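Local coordinates for AlgX/AlgJ SGNH hydrolase-like domain-containing protein (Eubacterium siraeum, PDB 4NZK) that is of unknown function but has an SGNH hydrolase-like domain of the DHHW family and is probably exported as a lipoprotein, at residues Tyr229-Tyr234 against Lys269-Glu274; Arg281-Phe286 against Glu303-Cys308; Ser75-Gly80 against Met333-Ala338; Asn104-Thr109 against Asp128-Ile133. One frame throughout, in Å; residues are numbered along the deposited sequence.

How the interactions relate
All four interactions bear on one mixed beta sheet, whose strands run across it in the order 141-142, 101-107, 328-334, 282-287, 304-309, 270-275, 229-234. Along the chain, interaction 3 joins the most distant segments and encloses interactions 4, 1 and 2, which follow in that order. Interactions 1 and 2, with centres about 10 Å apart, meet where neighbouring strands 270-275 and 304-309 pair. Interactions 3 and 4, about 9 Å between centres, lie on the opposite side of the chain's centre from interaction 1 and meet through Tyr77 and Ser129. About 29 Å separates the centres of interactions 1 and 3. The sheet thus links an antiparallel edge to a parallel, helix-covered core, consistent with an SGNH hydrolase-like fold.

Interaction 1: Tyr229-Tyr234 against Lys269-Glu274; sequences YTATYY and KIVKIE. With EDO (1,2-ethanediol), chain C.
Thr230, Thr232 and Tyr234 pair with Glu274, Lys272 and Ile270 in an antiparallel beta ladder at the margin of the mixed sheet, where 229-234 is the outermost strand within the chain. Each hydrogen-bonded pair contributes two backbone bonds, Thr232 N to Lys272 O spanning 2.8 Å. Ile270 N lies 3.1 Å from Tyr234 O, above the carbonyl plane. Apolar contacts fill the face bearing the non-hydrogen-bonded pairs. Small Ala231 suits a close approach, its CA 4.3 Å from Ile273 CA, while Val271 lies alongside Tyr233 with CG2 3.7 Å from CE2 of the ring. On the other face the extended methylene chain of Lys272 runs beside Tyr234, CB 3.7 Å from CE1, a place suited to a residue that is greasy near its root and charged at its tip. Among the polar contacts, one water is hydrogen-bonded to both Thr232 OG1 and Glu274 OE1. Tyr233 OH bonds to Ser249 O. Lys269 NZ donates to Met264 O and, at 2.9 Å, to O2 of a bound 1,2-ethanediol, probably from the crystallisation liquor, whose C2 rests 3.6 Å above the plane of the Tyr233 ring, displaced toward its rim.

Interaction 2: Arg281-Phe286 against Glu303-Cys308; sequences RKLCIF and EEIYVC
Lys282 and Glu304 lie side by side on neighbouring parallel strands. Both carry CG anti to the carbonyl carbon (chi1 -60° each), which starts their chains in matching directions. From CB, the lysine chain runs out extended: CG passes 4.0 Å from Glu304 CB, CD comes 3.6 Å from Glu304 OE1, CE lies 3.8 Å from Glu304 CD, and NZ ends in a long salt bridge, 3.9 Å from Glu304 OE2. Two waters bridge the ammonium group to acids, one joining NZ to Glu304 OE1 and the other joining it to Glu303 OE2. Tyr306 OH steadies the carboxylate from within its own strand, donating to Glu304 OE1 over 2.8 Å from above the carboxylate plane. The aliphatic length of lysine thus packs against its partner while its charge stays near water. Cys284 SG and Cys308 SG are 3.9 Å apart, too far for a disulfide, and the latter stands obliquely 4.9 Å from the centre of the Phe286 ring, with helix 317-323 covering these side chains. On the reverse face Ile285 CD1 meets Ile305 CG2 at 3.7 Å. Alternating backbone bonds complete a parallel strand pair, as expected in the central sheet of an SGNH hydrolase-like alpha/beta fold.

Interaction 3: Ser75-Gly80 against Met333-Ala338; sequences SLYGGG and MCTFSA
Tyr77 presents its ring edge to the face of Phe336 in a T-shaped stack, with centroids 5.1 Å apart and planes at 78°. CD1 of Tyr77 does the touching, approaching Phe336 CE1 to 3.7 Å over the outer part of the ring rather than its middle. At the edge of the same phenylalanine, near its plane, the carbonyl oxygen of Leu76 comes 3.4 Å from CZ, facing C-H groups that are probably slightly positive. Ser75 adds CB, 3.9 Å from CZ, and Thr335 CB reaches within 4.0 Å of Tyr77 OH. A flat, wide phenylalanine suits this place because face and rim are both in use.

Around this first shell stand the groups that set the tyrosine. Its CG is anti to the backbone N (chi1 -175°), and Gly79 N sits 3.4 Å above the centre of its ring. The backbone angles of Gly79 would push a CB against the preceding carbonyl, so glycine is suited to this turn. Tyr77 OH is hydrogen-bonded to Ser129 OG, and His126 stacks on the tyrosine ring. Across the contact Cys334, the N-cap residue, is covalently linked to an unidentified ligand, probably from the crystallisation liquor, that lies near Phe336. The loop leading from strand 70-75 to helix 83-96 lies against the start of helix 335-339, where strand 328-334 ends, with helix 126-136 and strand 101-107 packing on that helix.

Interaction 4: Asn104-Thr109 against Asp128-Ile133; sequences NMVVPT and DSINSI
Val106 and Ile130 lie alongside one another with their side chains pointing opposite ways, the central packing pair between a strand of the main sheet and the helix that covers it. Strand 101-107, helix 126-136 and the neighbouring parallel strand 141-142 form a beta-alpha-beta crossover, and the short axes of strand 104-107 and helix 128-133 run nearly antiparallel, at 164°, with a closest approach of 8.9 Å. Within the pair, CG1 of Val106 meets CG1 of Ile130 at 4.0 Å. Ile130 holds CG1 anti to its carbonyl carbon (chi1 -66°), and CD1 continues the extended chain (chi2 167°), arriving 3.5 Å from Val106 O. The same methyl touches Pro108 CD at 4.1 Å, where the two side chains cross at about a right angle. A long, branched isoleucine suits a helix whose axis runs well away from the strand, and compact Val106 allows the close approach. One helical turn on, Ile133 extends CD1 to 4.3 Å from Val106 CG2. Its other branch, CG2, lies 3.8 Å from Asn104 ND2, again with the side chains about perpendicular. Thr335 packs against both Val106 and Ile130, while Tyr85 touches Val106 and Ile133.

Asn104 is the polar exception in this buried layer, and its amide is satisfied: OD1 is bonded to Tyr85 OH and ND2 to Asn142 OD1. ND2 also reaches, through a weak bond, a water that also lies 2.9 Å from Ile130 O, to which it can donate, and so probably links the amide to the helix backbone.

Interaction 1: Tyr229-Tyr234 against Lys269-Glu274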
loop_
_atom_site.group_PDB
_atom_site.type_symbol
_atom_site.label_atom_id
_atom_site.label_comp_id
_atom_site.label_asym_id
_atom_site.label_seq_id
_atom_site.Cartn_x
_atom_site.Cartn_y
_atom_site.Cartn_z
ATOM N N TYR A 229 -4.002 19.396 7.752
ATOM C CA TYR A 229 -4.558 18.234 8.464
ATOM C C TYR A 229 -3.891 18.108 9.852
ATOM O O TYR A 229 -2.865 18.755 10.147
ATOM C CB TYR A 229 -4.311 16.919 7.652
ATOM C CG TYR A 229 -2.858 16.471 7.731
ATOM C CD1 TYR A 229 -1.902 16.961 6.861
ATOM C CD2 TYR A 229 -2.435 15.636 8.747
ATOM C CE1 TYR A 229 -0.569 16.586 6.963
ATOM C CE2 TYR A 229 -1.098 15.265 8.883
ATOM C CZ TYR A 229 -0.156 15.733 7.988
ATOM O OH TYR A 229 1.174 15.395 8.152
ATOM N N THR A 230 -4.522 17.294 10.702
ATOM C CA THR A 230 -3.980 16.905 11.998
ATOM C C THR A 230 -4.147 15.394 12.151
ATOM O O THR A 230 -5.230 14.877 11.907
ATOM C CB THR A 230 -4.713 17.559 13.179
ATOM O OG1 THR A 230 -4.985 18.940 12.898
ATOM C CG2 THR A 230 -3.880 17.406 14.435
ATOM N N ALA A 231 -3.073 14.699 12.489
ATOM C CA ALA A 231 -3.128 13.263 12.737
ATOM C C ALA A 231 -3.085 13.003 14.228
ATOM O O ALA A 231 -2.359 13.700 14.957
ATOM C CB ALA A 231 -1.999 12.550 12.031
ATOM N N THR A 232 -3.829 11.989 14.668
ATOM C CA THR A 232 -3.825 11.517 16.059
ATOM C C THR A 232 -3.466 10.036 16.022
ATOM O O THR A 232 -4.060 9.246 15.253
ATOM C CB THR A 232 -5.175 11.769 16.736
ATOM O OG1 THR A 232 -5.463 13.180 16.665
ATOM C CG2 THR A 232 -5.150 11.324 18.202
ATOM N N TYR A 233 -2.493 9.664 16.849
ATOM C CA TYR A 233 -1.997 8.305 16.924
ATOM C C TYR A 233 -2.667 7.513 18.058
ATOM O O TYR A 233 -2.793 7.993 19.187
ATOM C CB TYR A 233 -0.480 8.314 17.068
ATOM C CG TYR A 233 0.220 8.702 15.793
ATOM C CD1 TYR A 233 0.412 10.031 15.456
ATOM C CD2 TYR A 233 0.736 7.737 14.931
ATOM C CE1 TYR A 233 1.025 10.385 14.264
ATOM C CE2 TYR A 233 1.366 8.075 13.768
ATOM C CZ TYR A 233 1.514 9.402 13.427
ATOM O OH TYR A 233 2.133 9.737 12.250
ATOM N N TYR A 234 -3.120 6.314 17.705
ATOM C CA TYR A 234 -3.845 5.426 18.595
ATOM C C TYR A 234 -3.190 4.050 18.644
ATOM O O TYR A 234 -2.437 3.657 17.739
ATOM C CB TYR A 234 -5.284 5.261 18.108
ATOM C CG TYR A 234 -6.161 6.480 18.200
ATOM C CD1 TYR A 234 -6.138 7.452 17.205
ATOM C CD2 TYR A 234 -7.072 6.634 19.241
ATOM C CE1 TYR A 234 -6.947 8.568 17.279
ATOM C CE2 TYR A 234 -7.894 7.747 19.311
ATOM C CZ TYR A 234 -7.822 8.705 18.331
ATOM O OH TYR A 234 -8.637 9.812 18.380
ATOM N N LYS A 269 -0.332 0.327 14.861
ATOM C CA LYS A 269 -1.044 1.464 15.391
ATOM C C LYS A 269 -2.263 1.702 14.506
ATOM O O LYS A 269 -2.417 1.049 13.477
ATOM C CB LYS A 269 -0.138 2.694 15.333
ATOM C CG LYS A 269 0.287 3.065 13.937
ATOM C CD LYS A 269 1.464 4.007 13.894
ATOM C CE LYS A 269 2.768 3.293 14.192
ATOM N NZ LYS A 269 3.919 4.217 14.233
ATOM N N ILE A 270 -3.111 2.609 14.954
ATOM C CA ILE A 270 -4.192 3.155 14.152
ATOM C C ILE A 270 -3.984 4.651 14.136
ATOM O O ILE A 270 -3.680 5.260 15.170
ATOM C CB ILE A 270 -5.576 2.858 14.726
ATOM C CG1 ILE A 270 -5.832 1.354 14.707
ATOM C CG2 ILE A 270 -6.672 3.622 13.970
ATOM C CD1 ILE A 270 -7.082 0.919 15.431
ATOM N N VAL A 271 -4.123 5.243 12.955
ATOM C CA VAL A 271 -3.931 6.686 12.816
ATOM C C VAL A 271 -5.224 7.321 12.313
ATOM O O VAL A 271 -5.804 6.839 11.357
ATOM C CB VAL A 271 -2.774 7.020 11.839
ATOM C CG1 VAL A 271 -2.575 8.519 11.748
ATOM C CG2 VAL A 271 -1.493 6.309 12.260
ATOM N N LYS A 272 -5.671 8.366 12.998
ATOM C CA LYS A 272 -6.822 9.135 12.572
ATOM C C LYS A 272 -6.310 10.460 12.025
ATOM O O LYS A 272 -5.513 11.136 12.664
ATOM C CB LYS A 272 -7.791 9.393 13.722
ATOM C CG LYS A 272 -8.968 10.283 13.328
ATOM C CD LYS A 272 -9.918 10.475 14.501
ATOM C CE LYS A 272 -11.063 11.401 14.109
ATOM N NZ LYS A 272 -12.120 11.473 15.162
ATOM N N ILE A 273 -6.810 10.821 10.848
ATOM C CA ILE A 273 -6.399 12.071 10.180
ATOM C C ILE A 273 -7.654 12.895 9.937
ATOM O O ILE A 273 -8.641 12.385 9.392
ATOM C CB ILE A 273 -5.688 11.799 8.839
ATOM C CG1 ILE A 273 -4.478 10.910 9.033
ATOM C CG2 ILE A 273 -5.243 13.085 8.159
ATOM C CD1 ILE A 273 -3.996 10.257 7.787
ATOM N N GLU A 274 -7.618 14.154 10.374
ATOM C CA GLU A 274 -8.712 15.112 10.171
ATOM C C GLU A 274 -8.123 16.184 9.268
ATOM O O GLU A 274 -7.078 16.740 9.569
ATOM C CB GLU A 274 -9.191 15.718 11.492
ATOM C CG GLU A 274 -9.840 14.693 12.408
ATOM C CD GLU A 274 -10.007 15.188 13.830
ATOM O OE1 GLU A 274 -9.033 15.104 14.626
ATOM O OE2 GLU A 274 -11.118 15.628 14.157
HETATM C C1 EDO C . 5.332 7.835 14.925
HETATM O O1 EDO C . 6.187 6.680 14.896
HETATM C C2 EDO C . 4.258 7.704 15.998
HETATM O O2 EDO C . 3.799 6.356 16.160
HETATM O O HOH W 1 -6.832 13.643 14.216
#

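Interaction 2: Arg281-Phe286 against Glu303-Cys308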
loop_
_atom_site.group_PDB
_atom_site.type_symbol
_atom_site.label_atom_id
_atom_site.label_comp_id
_atom_site.label_asym_id
_atom_site.label_seq_id
_atom_site.Cartn_x
_atom_site.Cartn_y
_atom_site.Cartn_z
ATOM N N ARG A 281 -16.820 13.125 3.610
ATOM C CA ARG A 281 -16.336 11.786 3.230
ATOM C C ARG A 281 -15.313 11.331 4.249
ATOM O O ARG A 281 -14.313 12.012 4.493
ATOM C CB ARG A 281 -15.737 11.809 1.824
ATOM C CG ARG A 281 -16.686 12.254 0.733
ATOM C CD ARG A 281 -17.772 11.218 0.409
ATOM N NE ARG A 281 -17.217 10.013 -0.196
ATOM C CZ ARG A 281 -16.894 9.887 -1.481
ATOM N NH1 ARG A 281 -17.061 10.893 -2.352
ATOM N NH2 ARG A 281 -16.383 8.740 -1.913
ATOM N N LYS A 282 -15.567 10.164 4.840
ATOM C CA LYS A 282 -14.743 9.624 5.913
ATOM C C LYS A 282 -14.294 8.236 5.506
ATOM O O LYS A 282 -15.108 7.333 5.385
ATOM C CB LYS A 282 -15.511 9.625 7.247
ATOM C CG LYS A 282 -15.937 11.031 7.679
ATOM C CD LYS A 282 -16.706 11.043 8.985
ATOM C CE LYS A 282 -17.121 12.455 9.348
ATOM N NZ LYS A 282 -17.771 12.477 10.683
ATOM N N LEU A 283 -12.993 8.093 5.306
ATOM C CA LEU A 283 -12.404 6.897 4.734
ATOM C C LEU A 283 -11.730 6.082 5.812
ATOM O O LEU A 283 -11.018 6.621 6.671
ATOM C CB LEU A 283 -11.330 7.316 3.708
ATOM C CG LEU A 283 -10.502 6.222 3.053
ATOM C CD1 LEU A 283 -11.392 5.339 2.205
ATOM C CD2 LEU A 283 -9.386 6.862 2.241
ATOM N N CYS A 284 -11.935 4.780 5.764
ATOM C CA CYS A 284 -11.120 3.871 6.557
ATOM C C CYS A 284 -10.342 2.997 5.579
ATOM O O CYS A 284 -10.917 2.448 4.631
ATOM C CB CYS A 284 -12.014 2.995 7.425
ATOM S SG CYS A 284 -11.113 1.982 8.595
ATOM N N ILE A 285 -9.037 2.907 5.791
ATOM C CA ILE A 285 -8.158 2.093 4.970
ATOM C C ILE A 285 -7.711 0.891 5.785
ATOM O O ILE A 285 -7.256 1.029 6.924
ATOM C CB ILE A 285 -6.903 2.845 4.530
ATOM C CG1 ILE A 285 -7.270 4.143 3.840
ATOM C CG2 ILE A 285 -6.043 1.984 3.624
ATOM C CD1 ILE A 285 -6.139 5.133 3.875
ATOM N N PHE A 286 -7.900 -0.280 5.219
ATOM C CA PHE A 286 -7.399 -1.513 5.771
ATOM C C PHE A 286 -6.348 -2.003 4.814
ATOM O O PHE A 286 -6.626 -2.316 3.670
ATOM C CB PHE A 286 -8.503 -2.538 5.924
ATOM C CG PHE A 286 -9.481 -2.194 7.014
ATOM C CD1 PHE A 286 -9.083 -2.166 8.338
ATOM C CD2 PHE A 286 -10.807 -1.927 6.698
ATOM C CE1 PHE A 286 -9.992 -1.853 9.327
ATOM C CE2 PHE A 286 -11.705 -1.592 7.693
ATOM C CZ PHE A 286 -11.280 -1.563 8.996
ATOM N N GLU A 303 -12.424 14.208 4.374
ATOM C CA GLU A 303 -12.526 14.954 5.616
ATOM C C GLU A 303 -11.825 14.224 6.767
ATOM O O GLU A 303 -11.166 14.852 7.607
ATOM C CB GLU A 303 -14.009 15.197 5.958
ATOM C CG GLU A 303 -14.186 16.029 7.222
ATOM C CD GLU A 303 -15.615 16.467 7.545
ATOM O OE1 GLU A 303 -16.452 16.661 6.621
ATOM O OE2 GLU A 303 -15.891 16.665 8.763
ATOM N N GLU A 304 -12.004 12.898 6.818
ATOM C CA GLU A 304 -11.314 12.076 7.818
ATOM C C GLU A 304 -10.793 10.835 7.151
ATOM O O GLU A 304 -11.416 10.312 6.217
ATOM C CB GLU A 304 -12.226 11.649 8.998
ATOM C CG GLU A 304 -12.810 12.792 9.804
ATOM C CD GLU A 304 -13.651 12.366 10.996
ATOM O OE1 GLU A 304 -13.883 11.151 11.269
ATOM O OE2 GLU A 304 -14.105 13.291 11.681
ATOM N N ILE A 305 -9.635 10.393 7.632
ATOM C CA ILE A 305 -9.019 9.165 7.188
ATOM C C ILE A 305 -8.577 8.371 8.389
ATOM O O ILE A 305 -7.847 8.879 9.228
ATOM C CB ILE A 305 -7.820 9.408 6.251
ATOM C CG1 ILE A 305 -8.230 10.245 5.027
ATOM C CG2 ILE A 305 -7.243 8.091 5.756
ATOM C CD1 ILE A 305 -7.120 11.094 4.498
ATOM N N TYR A 306 -8.997 7.120 8.443
ATOM C CA TYR A 306 -8.532 6.189 9.478
ATOM C C TYR A 306 -7.658 5.145 8.800
ATOM O O TYR A 306 -8.065 4.523 7.847
ATOM C CB TYR A 306 -9.709 5.504 10.182
ATOM C CG TYR A 306 -10.591 6.467 10.945
ATOM C CD1 TYR A 306 -11.470 7.297 10.272
ATOM C CD2 TYR A 306 -10.570 6.514 12.329
ATOM C CE1 TYR A 306 -12.278 8.190 10.956
ATOM C CE2 TYR A 306 -11.394 7.398 13.023
ATOM C CZ TYR A 306 -12.248 8.216 12.326
ATOM O OH TYR A 306 -13.041 9.105 13.006
ATOM N N VAL A 307 -6.458 4.969 9.325
ATOM C CA VAL A 307 -5.465 4.101 8.719
ATOM C C VAL A 307 -5.235 2.923 9.657
ATOM O O VAL A 307 -4.747 3.094 10.786
ATOM C CB VAL A 307 -4.126 4.797 8.448
ATOM C CG1 VAL A 307 -3.243 3.891 7.592
ATOM C CG2 VAL A 307 -4.327 6.130 7.768
ATOM N N CYS A 308 -5.595 1.743 9.173
ATOM C CA CYS A 308 -5.527 0.508 9.930
ATOM C C CYS A 308 -4.810 -0.578 9.150
ATOM O O CYS A 308 -4.954 -0.680 7.947
ATOM C CB CYS A 308 -6.941 0.016 10.179
ATOM S SG CYS A 308 -8.067 1.214 10.966
HETATM O O HOH W 2 -16.070 10.600 12.581
HETATM O O HOH W 3 -18.028 15.578 10.183
#

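Interaction 3: Ser75-Gly80 against Met333-Ala338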
loop_
_atom_site.group_PDB
_atom_site.type_symbol
_atom_site.label_atom_id
_atom_site.label_comp_id
_atom_site.label_asym_id
_atom_site.label_seq_id
_atom_site.Cartn_x
_atom_site.Cartn_y
_atom_site.Cartn_z
ATOM N N SER A 75 11.017 -9.632 -6.275
ATOM C CA SER A 75 10.395 -10.816 -5.668
ATOM C C SER A 75 9.629 -11.565 -6.771
ATOM O O SER A 75 8.817 -10.983 -7.487
ATOM C CB SER A 75 9.406 -10.390 -4.580
ATOM O OG SER A 75 10.000 -9.734 -3.501
ATOM N N LEU A 76 9.895 -12.860 -6.885
ATOM C CA LEU A 76 9.218 -13.703 -7.844
ATOM C C LEU A 76 7.870 -14.140 -7.268
ATOM O O LEU A 76 7.730 -14.370 -6.085
ATOM C CB LEU A 76 10.095 -14.903 -8.216
ATOM C CG LEU A 76 11.438 -14.469 -8.855
ATOM C CD1 LEU A 76 12.422 -15.625 -8.936
ATOM C CD2 LEU A 76 11.278 -13.809 -10.211
ATOM N N TYR A 77 6.892 -14.284 -8.148
ATOM C CA TYR A 77 5.515 -14.534 -7.725
ATOM C C TYR A 77 5.059 -15.902 -8.183
ATOM O O TYR A 77 5.325 -16.282 -9.332
ATOM C CB TYR A 77 4.609 -13.452 -8.327
ATOM C CG TYR A 77 3.189 -13.539 -7.865
ATOM C CD1 TYR A 77 2.852 -13.519 -6.505
ATOM C CD2 TYR A 77 2.158 -13.556 -8.771
ATOM C CE1 TYR A 77 1.529 -13.568 -6.091
ATOM C CE2 TYR A 77 0.836 -13.628 -8.357
ATOM C CZ TYR A 77 0.530 -13.628 -7.021
ATOM O OH TYR A 77 -0.754 -13.700 -6.562
ATOM N N GLY A 78 4.359 -16.610 -7.286
ATOM C CA GLY A 78 3.857 -17.958 -7.576
ATOM C C GLY A 78 2.383 -18.059 -7.915
ATOM O O GLY A 78 1.904 -19.101 -8.379
ATOM N N GLY A 79 1.649 -16.973 -7.747
ATOM C CA GLY A 79 0.230 -16.968 -8.066
ATOM C C GLY A 79 -0.657 -17.307 -6.869
ATOM O O GLY A 79 -0.198 -17.472 -5.752
ATOM N N GLY A 80 -1.961 -17.385 -7.132
ATOM C CA GLY A 80 -2.973 -17.636 -6.097
ATOM C C GLY A 80 -4.280 -16.999 -6.484
ATOM O O GLY A 80 -4.325 -15.927 -7.110
HETATM N N MSE A 333 -3.594 -3.618 -0.772
HETATM C CA MSE A 333 -2.423 -4.400 -0.426
HETATM C C MSE A 333 -1.809 -4.964 -1.660
HETATM O O MSE A 333 -2.408 -4.916 -2.736
HETATM C CB MSE A 333 -2.800 -5.537 0.519
HETATM C CG MSE A 333 -3.958 -6.439 0.070
HETATM SE SE MSE A 333 -4.275 -7.578 1.677
HETATM C CE MSE A 333 -5.530 -6.153 2.207
ATOM N N CYS A 334 -0.604 -5.501 -1.537
ATOM C CA CYS A 334 0.020 -6.145 -2.683
ATOM C C CYS A 334 -0.538 -7.557 -2.860
ATOM O O CYS A 334 -1.158 -8.137 -1.980
ATOM C CB CYS A 334 1.540 -6.159 -2.555
ATOM S SG CYS A 334 2.137 -7.398 -1.376
ATOM N N THR A 335 -0.269 -8.115 -4.025
ATOM C CA THR A 335 -0.773 -9.430 -4.376
ATOM C C THR A 335 -0.334 -10.501 -3.397
ATOM O O THR A 335 -1.121 -11.347 -3.016
ATOM C CB THR A 335 -0.358 -9.825 -5.786
ATOM O OG1 THR A 335 1.005 -9.418 -5.986
ATOM C CG2 THR A 335 -1.288 -9.180 -6.833
ATOM N N PHE A 336 0.931 -10.478 -2.991
ATOM C CA PHE A 336 1.408 -11.500 -2.068
ATOM C C PHE A 336 0.572 -11.510 -0.776
ATOM O O PHE A 336 0.294 -12.545 -0.195
ATOM C CB PHE A 336 2.849 -11.235 -1.692
ATOM C CG PHE A 336 3.846 -11.463 -2.785
ATOM C CD1 PHE A 336 4.447 -12.717 -2.949
ATOM C CD2 PHE A 336 4.272 -10.426 -3.591
ATOM C CE1 PHE A 336 5.411 -12.929 -3.927
ATOM C CE2 PHE A 336 5.242 -10.636 -4.553
ATOM C CZ PHE A 336 5.830 -11.877 -4.711
ATOM N N SER A 337 0.192 -10.331 -0.307
ATOM C CA SER A 337 -0.626 -10.245 0.900
ATOM C C SER A 337 -2.041 -10.761 0.651
ATOM O O SER A 337 -2.574 -11.515 1.463
ATOM C CB SER A 337 -0.731 -8.822 1.414
ATOM O OG SER A 337 0.475 -8.387 1.942
ATOM N N ALA A 338 -2.653 -10.368 -0.473
ATOM C CA ALA A 338 -4.029 -10.745 -0.732
ATOM C C ALA A 338 -4.181 -12.235 -0.963
ATOM O O ALA A 338 -5.213 -12.787 -0.607
ATOM C CB ALA A 338 -4.564 -9.998 -1.936
#

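Interaction 4: Asn104-Thr109 against Asp128-Ile133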
loop_
_atom_site.group_PDB
_atom_site.type_symbol
_atom_site.label_atom_id
_atom_site.label_comp_id
_atom_site.label_asym_id
_atom_site.label_seq_id
_atom_site.Cartn_x
_atom_site.Cartn_y
_atom_site.Cartn_z
ATOM N N ASN A 104 -11.844 -2.236 -3.296
ATOM C CA ASN A 104 -10.719 -3.154 -3.272
ATOM C C ASN A 104 -9.678 -2.688 -4.299
ATOM O O ASN A 104 -10.009 -2.447 -5.453
ATOM C CB ASN A 104 -11.213 -4.520 -3.728
ATOM C CG ASN A 104 -10.092 -5.513 -3.894
ATOM O OD1 ASN A 104 -9.374 -5.783 -2.955
ATOM N ND2 ASN A 104 -9.924 -6.036 -5.114
HETATM N N MSE A 105 -8.428 -2.589 -3.862
HETATM C CA MSE A 105 -7.316 -2.246 -4.776
HETATM C C MSE A 105 -6.105 -3.065 -4.428
HETATM O O MSE A 105 -5.337 -2.728 -3.524
HETATM C CB MSE A 105 -7.060 -0.728 -4.784
HETATM C CG MSE A 105 -6.064 -0.395 -5.933
HETATM SE SE MSE A 105 -5.859 1.523 -6.197
HETATM C CE MSE A 105 -5.266 1.978 -4.438
ATOM N N VAL A 106 -5.963 -4.187 -5.130
ATOM C CA VAL A 106 -4.840 -5.077 -4.979
ATOM C C VAL A 106 -3.834 -4.727 -6.053
ATOM O O VAL A 106 -4.180 -4.661 -7.238
ATOM C CB VAL A 106 -5.248 -6.575 -5.043
ATOM C CG1 VAL A 106 -4.013 -7.468 -4.943
ATOM C CG2 VAL A 106 -6.230 -6.898 -3.916
ATOM N N VAL A 107 -2.597 -4.512 -5.640
ATOM C CA VAL A 107 -1.579 -4.021 -6.579
ATOM C C VAL A 107 -0.404 -4.993 -6.659
ATOM O O VAL A 107 -0.103 -5.692 -5.708
ATOM C CB VAL A 107 -1.072 -2.620 -6.203
ATOM C CG1 VAL A 107 -2.189 -1.585 -6.363
ATOM C CG2 VAL A 107 -0.494 -2.565 -4.791
ATOM N N PRO A 108 0.258 -5.026 -7.818
ATOM C CA PRO A 108 1.375 -5.926 -7.987
ATOM C C PRO A 108 2.639 -5.325 -7.398
ATOM O O PRO A 108 2.680 -4.150 -7.076
ATOM C CB PRO A 108 1.521 -6.001 -9.492
ATOM C CG PRO A 108 1.105 -4.665 -9.942
ATOM C CD PRO A 108 -0.022 -4.251 -9.046
ATOM N N THR A 109 3.648 -6.175 -7.257
ATOM C CA THR A 109 4.996 -5.762 -6.972
ATOM C C THR A 109 5.734 -5.568 -8.305
ATOM O O THR A 109 5.161 -5.773 -9.403
ATOM C CB THR A 109 5.688 -6.782 -6.074
ATOM O OG1 THR A 109 5.658 -8.062 -6.724
ATOM C CG2 THR A 109 4.996 -6.869 -4.709
ATOM N N ASP A 128 -3.397 -12.000 -13.199
ATOM C CA ASP A 128 -4.350 -13.118 -13.090
ATOM C C ASP A 128 -4.921 -13.221 -11.675
ATOM O O ASP A 128 -6.111 -13.494 -11.505
ATOM C CB ASP A 128 -3.691 -14.453 -13.467
ATOM C CG ASP A 128 -3.560 -14.693 -14.965
ATOM O OD1 ASP A 128 -4.192 -13.973 -15.807
ATOM O OD2 ASP A 128 -2.815 -15.682 -15.296
ATOM N N SER A 129 -4.084 -13.025 -10.654
ATOM C CA SER A 129 -4.583 -13.082 -9.269
ATOM C C SER A 129 -5.495 -11.925 -8.962
ATOM O O SER A 129 -6.525 -12.090 -8.311
ATOM C CB SER A 129 -3.426 -13.066 -8.269
ATOM O OG SER A 129 -2.637 -14.251 -8.401
ATOM N N ILE A 130 -5.114 -10.744 -9.439
ATOM C CA ILE A 130 -5.943 -9.565 -9.236
ATOM C C ILE A 130 -7.327 -9.735 -9.917
ATOM O O ILE A 130 -8.387 -9.390 -9.350
ATOM C CB ILE A 130 -5.176 -8.320 -9.741
ATOM C CG1 ILE A 130 -3.948 -8.093 -8.843
ATOM C CG2 ILE A 130 -6.066 -7.099 -9.832
ATOM C CD1 ILE A 130 -2.961 -7.119 -9.387
ATOM N N ASN A 131 -7.311 -10.305 -11.112
ATOM C CA ASN A 131 -8.567 -10.614 -11.804
ATOM C C ASN A 131 -9.414 -11.624 -11.043
ATOM O O ASN A 131 -10.648 -11.458 -10.933
ATOM C CB ASN A 131 -8.326 -11.128 -13.221
ATOM C CG ASN A 131 -7.821 -10.056 -14.166
ATOM O OD1 ASN A 131 -7.971 -8.852 -13.917
ATOM N ND2 ASN A 131 -7.260 -10.489 -15.285
ATOM N N SER A 132 -8.770 -12.687 -10.554
ATOM C CA SER A 132 -9.493 -13.733 -9.818
ATOM C C SER A 132 -10.226 -13.146 -8.613
ATOM O O SER A 132 -11.396 -13.434 -8.360
ATOM C CB SER A 132 -8.526 -14.831 -9.383
ATOM O OG SER A 132 -9.187 -15.766 -8.530
ATOM N N ILE A 133 -9.517 -12.311 -7.850
ATOM C CA ILE A 133 -10.118 -11.631 -6.717
ATOM C C ILE A 133 -11.313 -10.769 -7.177
ATOM O O ILE A 133 -12.411 -10.848 -6.623
ATOM C CB ILE A 133 -9.060 -10.787 -5.968
ATOM C CG1 ILE A 133 -8.074 -11.709 -5.248
ATOM C CG2 ILE A 133 -9.732 -9.813 -4.993
ATOM C CD1 ILE A 133 -6.796 -11.045 -4.836
HETATM O O HOH W 4 -8.452 -7.343 -7.318
#